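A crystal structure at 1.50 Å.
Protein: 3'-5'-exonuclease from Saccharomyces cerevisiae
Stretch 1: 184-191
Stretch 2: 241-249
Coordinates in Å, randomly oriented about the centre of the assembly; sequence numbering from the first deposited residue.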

# COMPACT_ATOMS: atom_id res chain seq x y z
N GLN A 184 0.22 -11.55 -12.32
CA GLN A 184 -0.67 -10.45 -11.94
C GLN A 184 -0.42 -9.19 -12.74
O GLN A 184 -1.36 -8.47 -13.08
CB GLN A 184 -0.59 -10.20 -10.43
CG GLN A 184 -1.25 -11.33 -9.62
CD GLN A 184 -1.19 -11.06 -8.14
OE1 GLN A 184 -2.12 -10.48 -7.58
NE2 GLN A 184 -0.07 -11.42 -7.50
N LEU A 185 0.84 -8.91 -13.07
CA LEU A 185 1.10 -7.80 -13.97
C LEU A 185 0.43 -8.04 -15.32
O LEU A 185 -0.12 -7.12 -15.90
CB LEU A 185 2.60 -7.56 -14.13
CG LEU A 185 3.31 -7.00 -12.90
CD1 LEU A 185 4.80 -7.02 -13.14
CD2 LEU A 185 2.82 -5.57 -12.56
N LYS A 186 0.47 -9.27 -15.80
CA LYS A 186 -0.19 -9.57 -17.07
C LYS A 186 -1.69 -9.33 -16.99
O LYS A 186 -2.29 -8.69 -17.85
CB LYS A 186 0.09 -11.00 -17.50
CG LYS A 186 1.51 -11.28 -17.96
CD LYS A 186 1.67 -12.77 -18.24
CE LYS A 186 3.11 -13.13 -18.60
NZ LYS A 186 3.26 -14.63 -18.70
N ILE A 187 -2.30 -9.83 -15.93
CA ILE A 187 -3.74 -9.64 -15.72
C ILE A 187 -4.10 -8.16 -15.71
O ILE A 187 -5.10 -7.76 -16.29
CB ILE A 187 -4.22 -10.33 -14.42
CG1 ILE A 187 -4.39 -11.83 -14.66
CG2 ILE A 187 -5.50 -9.69 -13.87
CD1 ILE A 187 -4.59 -12.59 -13.37
N SER A 188 -3.24 -7.35 -15.10
CA SER A 188 -3.50 -5.91 -14.98
C SER A 188 -3.46 -5.18 -16.33
O SER A 188 -3.80 -4.00 -16.41
CB SER A 188 -2.48 -5.28 -14.03
OG SER A 188 -1.24 -5.01 -14.68
N CYS A 189 -2.98 -5.90 -17.35
CA CYS A 189 -2.89 -5.39 -18.74
C CYS A 189 -3.91 -6.01 -19.70
O CYS A 189 -3.92 -5.67 -20.89
CB CYS A 189 -1.48 -5.63 -19.33
SG CYS A 189 -0.14 -4.76 -18.49
N LEU A 190 -4.75 -6.91 -19.20
CA LEU A 190 -5.55 -7.78 -20.09
C LEU A 190 -6.67 -7.09 -20.85
O LEU A 190 -7.12 -7.59 -21.89
CB LEU A 190 -6.14 -8.95 -19.32
CG LEU A 190 -5.27 -10.21 -19.30
CD1 LEU A 190 -6.04 -11.35 -18.66
CD2 LEU A 190 -4.76 -10.63 -20.69
N ASN A 191 -7.15 -5.98 -20.32
CA ASN A 191 -8.18 -5.21 -21.00
C ASN A 191 -7.96 -3.71 -20.77
O ASN A 191 -7.15 -3.33 -19.90
CB ASN A 191 -9.58 -5.69 -20.59
CG ASN A 191 -9.91 -5.43 -19.12
OD1 ASN A 191 -9.82 -4.30 -18.65
ND2 ASN A 191 -10.30 -6.48 -18.41
N PHE A 241 1.26 -9.44 -26.62
CA PHE A 241 2.14 -8.31 -26.32
C PHE A 241 1.64 -7.54 -25.10
O PHE A 241 0.54 -6.98 -25.10
CB PHE A 241 2.25 -7.38 -27.53
CG PHE A 241 3.21 -6.23 -27.34
CD1 PHE A 241 4.57 -6.44 -27.26
CD2 PHE A 241 2.74 -4.93 -27.29
CE1 PHE A 241 5.47 -5.38 -27.11
CE2 PHE A 241 3.62 -3.86 -27.13
CZ PHE A 241 4.98 -4.08 -27.04
N TYR A 242 2.48 -7.54 -24.07
CA TYR A 242 2.22 -6.85 -22.80
C TYR A 242 3.10 -5.61 -22.70
O TYR A 242 4.32 -5.71 -22.74
CB TYR A 242 2.53 -7.77 -21.63
CG TYR A 242 1.53 -8.89 -21.47
CD1 TYR A 242 0.34 -8.67 -20.79
CD2 TYR A 242 1.76 -10.14 -22.02
CE1 TYR A 242 -0.60 -9.68 -20.64
CE2 TYR A 242 0.83 -11.16 -21.88
CZ TYR A 242 -0.34 -10.92 -21.19
OH TYR A 242 -1.27 -11.92 -21.03
N LYS A 243 2.47 -4.44 -22.52
CA LYS A 243 3.22 -3.21 -22.27
C LYS A 243 2.37 -2.26 -21.44
O LYS A 243 1.20 -2.06 -21.76
CB LYS A 243 3.63 -2.51 -23.59
CG LYS A 243 4.55 -1.32 -23.38
CD LYS A 243 4.90 -0.61 -24.69
CE LYS A 243 5.91 0.50 -24.40
NZ LYS A 243 6.18 1.33 -25.62
N PHE A 244 2.94 -1.67 -20.40
CA PHE A 244 2.19 -0.68 -19.63
C PHE A 244 1.77 0.50 -20.51
O PHE A 244 2.54 1.00 -21.34
CB PHE A 244 3.02 -0.12 -18.49
CG PHE A 244 3.36 -1.09 -17.39
CD1 PHE A 244 2.52 -2.15 -17.02
CD2 PHE A 244 4.51 -0.88 -16.66
CE1 PHE A 244 2.87 -3.02 -15.96
CE2 PHE A 244 4.87 -1.74 -15.60
CZ PHE A 244 4.03 -2.80 -15.24
N HIS A 245 0.54 0.95 -20.29
CA HIS A 245 0.09 2.20 -20.88
C HIS A 245 1.07 3.33 -20.53
O HIS A 245 1.59 3.37 -19.42
CB HIS A 245 -1.29 2.54 -20.32
CG HIS A 245 -1.98 3.65 -21.05
ND1 HIS A 245 -1.72 4.98 -20.79
CD2 HIS A 245 -2.92 3.63 -22.03
CE1 HIS A 245 -2.46 5.73 -21.59
NE2 HIS A 245 -3.20 4.94 -22.34
N PRO A 246 1.35 4.26 -21.47
CA PRO A 246 2.35 5.27 -21.17
C PRO A 246 1.97 6.20 -20.01
O PRO A 246 2.85 6.85 -19.46
CB PRO A 246 2.47 6.06 -22.49
CG PRO A 246 1.19 5.83 -23.19
CD PRO A 246 0.80 4.42 -22.84
N ASP A 247 0.69 6.24 -19.66
CA ASP A 247 0.24 7.05 -18.51
C ASP A 247 -0.03 6.25 -17.23
O ASP A 247 -0.44 6.83 -16.22
CB ASP A 247 -0.98 7.90 -18.88
CG ASP A 247 -0.70 8.85 -20.05
OD1 ASP A 247 0.40 9.44 -20.12
OD2 ASP A 247 -1.62 9.02 -20.89
N ARG A 248 0.19 4.94 -17.26
CA ARG A 248 -0.03 4.14 -16.04
C ARG A 248 0.97 4.52 -14.96
O ARG A 248 2.19 4.61 -15.20
CB ARG A 248 0.04 2.63 -16.35
CG ARG A 248 0.35 1.75 -15.15
CD ARG A 248 0.14 0.29 -15.50
NE ARG A 248 -1.18 -0.17 -15.05
CZ ARG A 248 -1.62 -1.41 -15.21
NH1 ARG A 248 -0.89 -2.31 -15.86
NH2 ARG A 248 -2.79 -1.77 -14.72
N LYS A 249 0.45 4.74 -13.75
CA LYS A 249 1.29 5.12 -12.62
C LYS A 249 1.70 3.88 -11.83
O LYS A 249 0.92 2.94 -11.68
CB LYS A 249 0.58 6.15 -11.72
CG LYS A 249 0.04 7.38 -12.48
CD LYS A 249 1.11 8.14 -13.26
CE LYS A 249 0.56 9.45 -13.84
NZ LYS A 249 -0.54 9.26 -14.85

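Stretch 1 carries the last part of a helix into a type I turn from Ile187 to Leu190, and stretch 2 leaves a short strand at Tyr242 and runs past it as an irregular loop. The nearest CA atoms across the two stretches are those of Cys189 and Tyr242, 6.7 Å apart. No hydrogen bond joins backbone to backbone across the interface, so each hydrogen bond across it has a side chain as at least one partner; the two stretches together bury 406 Å², both sides summed.

Gln184 lies out of reach, but its carbonyl accepts the helical hydrogen bond from Ser188 N. Leu185 makes the first contact: its CB points sideways, yet CD2 comes within 4.0 Å of Phe244 CZ at the ring edge, an apolar contact. Lys186 follows with its aliphatic portion over the face of Tyr242. Its CG sits 3.8 Å from the centroid of the Tyr242 ring and only 12° off the normal, a CH-pi arrangement that uses the methylenes of the extended chain while NZ finds a hydrogen bond just outside the stretches. Ile187 points away and takes no part.

At Ser188 the contact becomes polar. Arg248 reaches it with two hydrogen bonds, NH1 to Ser188 OG and NH2 to Ser188 O, both 3.0 Å, so one guanidinium grips side chain and backbone of the same residue. Ser188 OG also donates to Leu185 O at 2.7 Å; the hydroxyl spends its hydrogen there, and Ser188 OG still has lone-pair density to accept from Arg248 NH1.

Cys189, pointing toward stretch 2, fits among three side chains. Its CB packs 3.8 Å from Tyr242 CD1 at the ring edge, while SG lies 4.0 Å from Phe244 CD1, also edge-on, and 3.7 Å from Arg248 NH1. Leu190 closes the contact, with CD2 3.7 Å from Tyr242 OH, a van der Waals contact in which Leu190 CD2 also packs 4.3 Å from Tyr242 CE1, apolar against the ring. Asn191 turns instead to capping the helix that follows.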